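Local coordinates for cyclic UMP-AMP synthase (Rhodothermus marinus SG0.5JP17-172, PDB 6E0K), which makes the second messenger 3',3'-cUAMP from UTP and ATP in a CBASS defence system that drives abortive phage infection, at residues Y44-Y49 / D62-L67. Residues are numbered along the deposited sequence; the frame is centred on the assembly and turned at random.
Sequences YLQGSY and DVVVQL
Tyr44 and Val64 form a hydrogen-bonded antiparallel pair in the nucleotidyltransferase fold, where strand 42-45 leads into the Gly-Ser motif (Gly47, Ser48) of the ATP site and strand 61-68 carries a magnesium ligand. Tyr44 N gives its hydrogen to Val64 O at 3.0 Å, and Val64 N returns a nearly straight bond of 2.7 Å to Tyr44 O. With CG between the backbone N and the carbonyl carbon (chi1 60°), the Tyr44 ring lies over Val64, whose CB sits 3.8 Å from the ring centroid in a CH-pi contact. A branched valine suits this place: CG1 touches Tyr44 CZ, while CG2 reaches the flank of the Gln46 side chain. Tyrosine adds a hydroxyl to its ring face: Tyr44 OH donates to Gln66 OE1 at 2.7 Å, the acceptor lying at the ring edge and the amide plane turned 75° from the ring. Gln66 NE2 in turn bonds to Asn68 OD1. Leu45 CD2 meets Val63 CG2 on the other sheet face, both apolar as suits packing against helix 18-32. Gln46 N bonds to Asp62 O, tying the backbone of Gln46, which binds UTP and ATP, to that of the magnesium ligand Asp62. At the backbone angles of Gly47 (phi 78°) a CB would press on Gln46 O and also run into Asp62 OD2. That carboxylate oxygen accepts from a water 3.0 Å away, which also lies 3.1 Å from Ser48 OG.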
ATOM      1  N   TYR A  44       0.746 -10.862  -8.102  1.00 13.13           N
ATOM      2  CA  TYR A  44      -0.148 -10.689  -6.970  1.00 12.39           C
ATOM      3  C   TYR A  44      -0.569  -9.232  -6.857  1.00 14.59           C
ATOM      4  O   TYR A  44       0.007  -8.342  -7.484  1.00 14.37           O
ATOM      5  CB  TYR A  44       0.490 -11.198  -5.665  1.00 15.49           C
ATOM      6  CG  TYR A  44       1.784 -10.544  -5.217  1.00 12.99           C
ATOM      7  CD1 TYR A  44       3.017 -11.021  -5.658  1.00 14.39           C
ATOM      8  CD2 TYR A  44       1.773  -9.478  -4.314  1.00 13.49           C
ATOM      9  CE1 TYR A  44       4.210 -10.440  -5.219  1.00 14.20           C
ATOM     10  CE2 TYR A  44       2.960  -8.889  -3.876  1.00 13.70           C
ATOM     11  CZ  TYR A  44       4.167  -9.373  -4.338  1.00 14.58           C
ATOM     12  OH  TYR A  44       5.341  -8.800  -3.898  1.00 14.45           O
ATOM     13  N   LEU A  45      -1.629  -8.995  -6.080  1.00 14.70           N
ATOM     14  CA  LEU A  45      -2.107  -7.641  -5.880  1.00 14.20           C
ATOM     15  C   LEU A  45      -1.483  -7.024  -4.648  1.00 13.52           C
ATOM     16  O   LEU A  45      -1.136  -7.718  -3.693  1.00 14.98           O
ATOM     17  CB  LEU A  45      -3.628  -7.597  -5.715  1.00 19.52           C
ATOM     18  CG  LEU A  45      -4.398  -7.981  -6.961  1.00 20.28           C
ATOM     19  CD1 LEU A  45      -5.856  -7.609  -6.768  1.00 20.23           C
ATOM     20  CD2 LEU A  45      -3.802  -7.279  -8.186  1.00 18.95           C
ATOM     21  N   GLN A  46      -1.364  -5.703  -4.675  1.00 13.93           N
ATOM     22  CA  GLN A  46      -1.037  -4.946  -3.483  1.00 17.83           C
ATOM     23  C   GLN A  46      -2.027  -3.796  -3.398  1.00 15.83           C
ATOM     24  O   GLN A  46      -3.016  -3.760  -4.152  1.00 16.68           O
ATOM     25  CB  GLN A  46       0.418  -4.458  -3.511  1.00 16.36           C
ATOM     26  CG  GLN A  46       0.734  -3.415  -4.587  1.00 14.50           C
ATOM     27  CD  GLN A  46       2.115  -2.790  -4.372  1.00 21.21           C
ATOM     28  OE1 GLN A  46       2.588  -2.689  -3.239  1.00 23.02           O
ATOM     29  NE2 GLN A  46       2.752  -2.360  -5.458  1.00 18.94           N
ATOM     30  N   GLY A  47      -1.794  -2.865  -2.477  1.00 17.69           N
ATOM     31  CA  GLY A  47      -2.664  -1.707  -2.506  1.00 16.86           C
ATOM     32  C   GLY A  47      -4.023  -1.985  -1.890  1.00 12.45           C
ATOM     33  O   GLY A  47      -4.254  -2.997  -1.225  1.00 14.26           O
ATOM     34  N   SER A  48      -4.940  -1.059  -2.154  1.00 13.02           N
ATOM     35  CA  SER A  48      -6.202  -1.049  -1.422  1.00 10.94           C
ATOM     36  C   SER A  48      -7.030  -2.302  -1.701  1.00 14.08           C
ATOM     37  O   SER A  48      -7.612  -2.879  -0.777  1.00 12.61           O
ATOM     38  CB  SER A  48      -6.996   0.212  -1.757  1.00 18.23           C
ATOM     39  OG  SER A  48      -7.418   0.207  -3.105  1.00 25.14           O
ATOM     40  N   TYR A  49      -7.088  -2.758  -2.957  1.00 13.41           N
ATOM     41  CA  TYR A  49      -7.912  -3.933  -3.235  1.00 12.68           C
ATOM     42  C   TYR A  49      -7.383  -5.158  -2.495  1.00 11.82           C
ATOM     43  O   TYR A  49      -8.149  -5.929  -1.905  1.00 14.55           O
ATOM     44  CB  TYR A  49      -7.966  -4.220  -4.736  1.00 11.77           C
ATOM     45  CG  TYR A  49      -8.756  -3.250  -5.562  1.00 10.76           C
ATOM     46  CD1 TYR A  49     -10.123  -3.075  -5.377  1.00 10.60           C
ATOM     47  CD2 TYR A  49      -8.147  -2.550  -6.594  1.00 11.82           C
ATOM     48  CE1 TYR A  49     -10.848  -2.203  -6.189  1.00 11.92           C
ATOM     49  CE2 TYR A  49      -8.861  -1.676  -7.383  1.00 11.64           C
ATOM     50  CZ  TYR A  49     -10.210  -1.520  -7.187  1.00 12.77           C
ATOM     51  OH  TYR A  49     -10.892  -0.658  -8.011  1.00 14.68           O
ATOM     52  N   ASP A  62      -3.480  -2.203  -8.455  1.00 12.08           N
ATOM     53  CA  ASP A  62      -2.038  -2.262  -8.213  1.00 11.91           C
ATOM     54  C   ASP A  62      -1.571  -3.715  -8.255  1.00 13.58           C
ATOM     55  O   ASP A  62      -1.849  -4.497  -7.336  1.00 15.26           O
ATOM     56  CB  ASP A  62      -1.694  -1.618  -6.874  1.00 12.73           C
ATOM     57  CG  ASP A  62      -2.084  -0.157  -6.817  1.00 23.74           C
ATOM     58  OD1 ASP A  62      -1.721   0.597  -7.742  1.00 26.66           O
ATOM     59  OD2 ASP A  62      -2.785   0.232  -5.858  1.00 36.33           O
ATOM     60  N   VAL A  63      -0.849  -4.075  -9.319  1.00 11.19           N
ATOM     61  CA  VAL A  63      -0.412  -5.441  -9.566  1.00 10.88           C
ATOM     62  C   VAL A  63       1.098  -5.506  -9.406  1.00 12.86           C
ATOM     63  O   VAL A  63       1.814  -4.615  -9.869  1.00 15.97           O
ATOM     64  CB  VAL A  63      -0.825  -5.906 -10.977  1.00 14.29           C
ATOM     65  CG1 VAL A  63      -0.387  -7.352 -11.231  1.00 16.22           C
ATOM     66  CG2 VAL A  63      -2.339  -5.735 -11.165  1.00 13.67           C
ATOM     67  N   VAL A  64       1.577  -6.566  -8.764  1.00 10.73           N
ATOM     68  CA  VAL A  64       3.008  -6.820  -8.613  1.00 11.09           C
ATOM     69  C   VAL A  64       3.382  -8.034  -9.459  1.00 11.90           C
ATOM     70  O   VAL A  64       2.772  -9.099  -9.329  1.00 12.78           O
ATOM     71  CB  VAL A  64       3.376  -7.063  -7.141  1.00 10.54           C
ATOM     72  CG1 VAL A  64       4.886  -7.253  -7.020  1.00 14.37           C
ATOM     73  CG2 VAL A  64       2.926  -5.906  -6.263  1.00 14.13           C
ATOM     74  N   VAL A  65       4.386  -7.874 -10.315  1.00 11.62           N
ATOM     75  CA  VAL A  65       4.927  -8.960 -11.125  1.00 11.04           C
ATOM     76  C   VAL A  65       6.353  -9.181 -10.635  1.00 13.72           C
ATOM     77  O   VAL A  65       7.237  -8.349 -10.881  1.00 13.09           O
ATOM     78  CB  VAL A  65       4.859  -8.621 -12.619  1.00 11.27           C
ATOM     79  CG1 VAL A  65       5.567  -9.672 -13.442  1.00 11.87           C
ATOM     80  CG2 VAL A  65       3.392  -8.544 -13.047  1.00 12.30           C
ATOM     81  N   GLN A  66       6.574 -10.263  -9.892  1.00 10.93           N
ATOM     82  CA  GLN A  66       7.789 -10.425  -9.094  1.00 10.88           C
ATOM     83  C   GLN A  66       8.553 -11.669  -9.523  1.00 12.64           C
ATOM     84  O   GLN A  66       8.015 -12.784  -9.491  1.00 13.91           O
ATOM     85  CB  GLN A  66       7.442 -10.493  -7.605  1.00 11.35           C
ATOM     86  CG  GLN A  66       8.660 -10.795  -6.731  1.00 10.61           C
ATOM     87  CD  GLN A  66       8.360 -10.654  -5.252  1.00 12.37           C
ATOM     88  OE1 GLN A  66       7.660  -9.723  -4.836  1.00 15.86           O
ATOM     89  NE2 GLN A  66       8.906 -11.557  -4.440  1.00 14.70           N
ATOM     90  N   LEU A  67       9.817 -11.481  -9.907  1.00 11.14           N
ATOM     91  CA  LEU A  67      10.685 -12.599 -10.252  1.00 11.78           C
ATOM     92  C   LEU A  67      11.286 -13.175  -8.980  1.00 13.38           C
ATOM     93  O   LEU A  67      11.843 -12.433  -8.163  1.00 13.41           O
ATOM     94  CB  LEU A  67      11.791 -12.129 -11.194  1.00 11.82           C
ATOM     95  CG  LEU A  67      12.708 -13.234 -11.688  1.00 15.80           C
ATOM     96  CD1 LEU A  67      11.926 -14.162 -12.583  1.00 19.98           C
ATOM     97  CD2 LEU A  67      13.926 -12.647 -12.403  1.00 18.66           C
TER
HETATM   98  O   HOH W   1       1.431  -2.193  -7.989  1.00 21.19           O
HETATM   99  O   HOH W   2      -4.864  -2.759  -5.936  1.00 21.59           O
HETATM  100  O   HOH W   3      -4.062   0.980  -3.948  1.00 29.48           O
HETATM  101  O   HOH W   4      -5.556  -0.787  -5.350  1.00 34.96           O